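Local coordinates for protection of telomeres protein poz1 (Schizosaccharomyces pombe, PDB 5WE0) that negatively regulates telomerase and telomere length as a DNA-binding component of fission yeast telomeres, at residues 87-91 with 209-213. Numbering follows the deposited sequence.
Sequences QQILW and WSKFN
Trp-91 drives the edge of its indole into a face of Trp-209, an edge-to-face (T-shaped) pair whose six-membered rings lie with centroids 5.2 Å apart and planes at 85°. The leading atom, Trp-91 CH2, comes within 3.6 Å of Trp-209 CH2 near the rim of that face. Beside this pair, Ile-89 reaches the pyrrole side of the same indole with its terminal methyl, CD1 lying 3.3 Å from Trp-209 NE1; the ring nitrogen is buried here and has no hydrogen-bond partner. The other branch of Ile-89, CG2, rests on one face of Trp-91 and probably limits how that ring can tilt. Farther along, Gln-87 sends its extended chain past the Trp-209 edge, with OE1 in the ring plane 3.5 Å from Trp-209 CD1. Gln-87 NE2 donates to Asn-213 OD1 over 2.9 Å. The N-H points fairly well at the oxygen (153°), yet the donor stands above the carbonyl plane, the two amides being nearly perpendicular. Trp-209 presents its ring to the loop because CG is anti to the backbone N (chi1 180°), while Phe-212 CB lies over the face turned from Trp-91. Replacing Trp-209 by alanine would probably leave the Trp-91 edge without its aromatic face and open a gap beside the Ile-89 methyl. The backbone bond from Asn-213 N to Trp-209 O sets both residues on the same side of the helix, one turn apart. Outward, Trp-151 of helix 130-157 also meets Trp-209 edge-to-face and touches Trp-91, while Asn-66 binds the Gln-87 carbonyl. The arrangement is loop-to-helix packing in an all-helical fold: the segment leading into helix 93-115 lies against the first turn of helix 209-230, with helix 130-157 completing an aromatic cluster.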
loop_
_atom_site.group_PDB
_atom_site.type_symbol
_atom_site.label_atom_id
_atom_site.label_comp_id
_atom_site.label_asym_id
_atom_site.label_seq_id
_atom_site.Cartn_x
_atom_site.Cartn_y
_atom_site.Cartn_z
ATOM N N GLN A 87 -10.425 -10.253 4.324
ATOM C CA GLN A 87 -9.154 -10.113 5.021
ATOM C C GLN A 87 -9.133 -8.933 5.978
ATOM O O GLN A 87 -8.049 -8.464 6.343
ATOM C CB GLN A 87 -8.019 -9.981 4.008
ATOM C CG GLN A 87 -8.098 -11.042 2.957
ATOM C CD GLN A 87 -7.189 -10.780 1.805
ATOM O OE1 GLN A 87 -7.490 -11.156 0.661
ATOM N NE2 GLN A 87 -6.048 -10.161 2.088
ATOM N N GLN A 88 -10.299 -8.436 6.378
ATOM C CA GLN A 88 -10.379 -7.322 7.306
ATOM C C GLN A 88 -9.520 -6.149 6.819
ATOM O O GLN A 88 -8.607 -5.682 7.502
ATOM C CB GLN A 88 -9.968 -7.765 8.719
ATOM C CG GLN A 88 -10.811 -8.878 9.375
ATOM C CD GLN A 88 -10.425 -9.095 10.855
ATOM O OE1 GLN A 88 -9.461 -9.802 11.170
ATOM N NE2 GLN A 88 -11.174 -8.462 11.762
ATOM N N ILE A 89 -9.802 -5.699 5.596
ATOM C CA ILE A 89 -9.254 -4.445 5.101
ATOM C C ILE A 89 -10.191 -3.323 5.516
ATOM O O ILE A 89 -11.415 -3.434 5.365
ATOM C CB ILE A 89 -9.054 -4.479 3.574
ATOM C CG1 ILE A 89 -8.101 -5.626 3.186
ATOM C CG2 ILE A 89 -8.536 -3.127 3.073
ATOM C CD1 ILE A 89 -8.112 -5.963 1.740
ATOM N N LEU A 90 -9.617 -2.256 6.071
ATOM C CA LEU A 90 -10.352 -1.055 6.451
ATOM C C LEU A 90 -10.418 -0.125 5.238
ATOM O O LEU A 90 -9.470 0.613 4.950
ATOM C CB LEU A 90 -9.680 -0.380 7.644
ATOM C CG LEU A 90 -10.315 0.953 8.083
ATOM C CD1 LEU A 90 -11.818 0.787 8.418
ATOM C CD2 LEU A 90 -9.564 1.588 9.239
ATOM N N TRP A 91 -11.531 -0.163 4.512
ATOM C CA TRP A 91 -11.729 0.750 3.392
ATOM C C TRP A 91 -12.214 2.064 3.982
ATOM O O TRP A 91 -13.406 2.306 4.168
ATOM C CB TRP A 91 -12.702 0.171 2.373
ATOM C CG TRP A 91 -12.168 -1.080 1.771
ATOM C CD1 TRP A 91 -12.509 -2.355 2.107
ATOM C CD2 TRP A 91 -11.175 -1.184 0.735
ATOM N NE1 TRP A 91 -11.801 -3.246 1.341
ATOM C CE2 TRP A 91 -10.971 -2.554 0.493
ATOM C CE3 TRP A 91 -10.447 -0.249 -0.014
ATOM C CZ2 TRP A 91 -10.054 -3.018 -0.454
ATOM C CZ3 TRP A 91 -9.559 -0.705 -0.962
ATOM C CH2 TRP A 91 -9.364 -2.085 -1.170
ATOM N N TRP A 209 -11.749 -9.472 -5.050
ATOM C CA TRP A 209 -10.597 -8.950 -4.331
ATOM C C TRP A 209 -9.448 -9.954 -4.281
ATOM O O TRP A 209 -8.283 -9.546 -4.217
ATOM C CB TRP A 209 -10.970 -8.516 -2.913
ATOM C CG TRP A 209 -9.760 -8.003 -2.244
ATOM C CD1 TRP A 209 -9.023 -8.629 -1.283
ATOM C CD2 TRP A 209 -9.060 -6.793 -2.569
ATOM N NE1 TRP A 209 -7.913 -7.868 -0.963
ATOM C CE2 TRP A 209 -7.912 -6.735 -1.738
ATOM C CE3 TRP A 209 -9.293 -5.751 -3.473
ATOM C CZ2 TRP A 209 -7.005 -5.663 -1.779
ATOM C CZ3 TRP A 209 -8.380 -4.685 -3.516
ATOM C CH2 TRP A 209 -7.266 -4.649 -2.664
ATOM N N SER A 210 -9.742 -11.259 -4.345
ATOM C CA SER A 210 -8.675 -12.253 -4.260
ATOM C C SER A 210 -7.633 -12.067 -5.366
ATOM O O SER A 210 -6.461 -12.379 -5.158
ATOM C CB SER A 210 -9.238 -13.670 -4.339
ATOM O OG SER A 210 -9.924 -13.842 -5.564
ATOM N N LYS A 211 -8.052 -11.603 -6.554
ATOM C CA LYS A 211 -7.104 -11.360 -7.633
ATOM C C LYS A 211 -6.144 -10.226 -7.281
ATOM O O LYS A 211 -4.941 -10.309 -7.559
ATOM C CB LYS A 211 -7.819 -11.031 -8.942
ATOM C CG LYS A 211 -6.756 -10.804 -10.029
ATOM C CD LYS A 211 -7.171 -10.136 -11.328
ATOM C CE LYS A 211 -5.939 -10.042 -12.285
ATOM N NZ LYS A 211 -4.976 -11.229 -12.258
ATOM N N PHE A 212 -6.666 -9.142 -6.694
ATOM C CA PHE A 212 -5.810 -8.016 -6.344
ATOM C C PHE A 212 -4.968 -8.312 -5.130
ATOM O O PHE A 212 -3.854 -7.803 -5.021
ATOM C CB PHE A 212 -6.644 -6.770 -6.128
ATOM C CG PHE A 212 -7.380 -6.377 -7.349
ATOM C CD1 PHE A 212 -6.678 -5.986 -8.484
ATOM C CD2 PHE A 212 -8.753 -6.456 -7.401
ATOM C CE1 PHE A 212 -7.340 -5.654 -9.644
ATOM C CE2 PHE A 212 -9.429 -6.118 -8.556
ATOM C CZ PHE A 212 -8.719 -5.712 -9.683
ATOM N N ASN A 213 -5.461 -9.152 -4.225
ATOM C CA ASN A 213 -4.614 -9.628 -3.139
ATOM C C ASN A 213 -3.391 -10.355 -3.693
ATOM O O ASN A 213 -2.264 -10.133 -3.240
ATOM C CB ASN A 213 -5.427 -10.542 -2.218
ATOM C CG ASN A 213 -4.592 -11.166 -1.135
ATOM O OD1 ASN A 213 -4.222 -10.510 -0.163
ATOM N ND2 ASN A 213 -4.281 -12.442 -1.294
#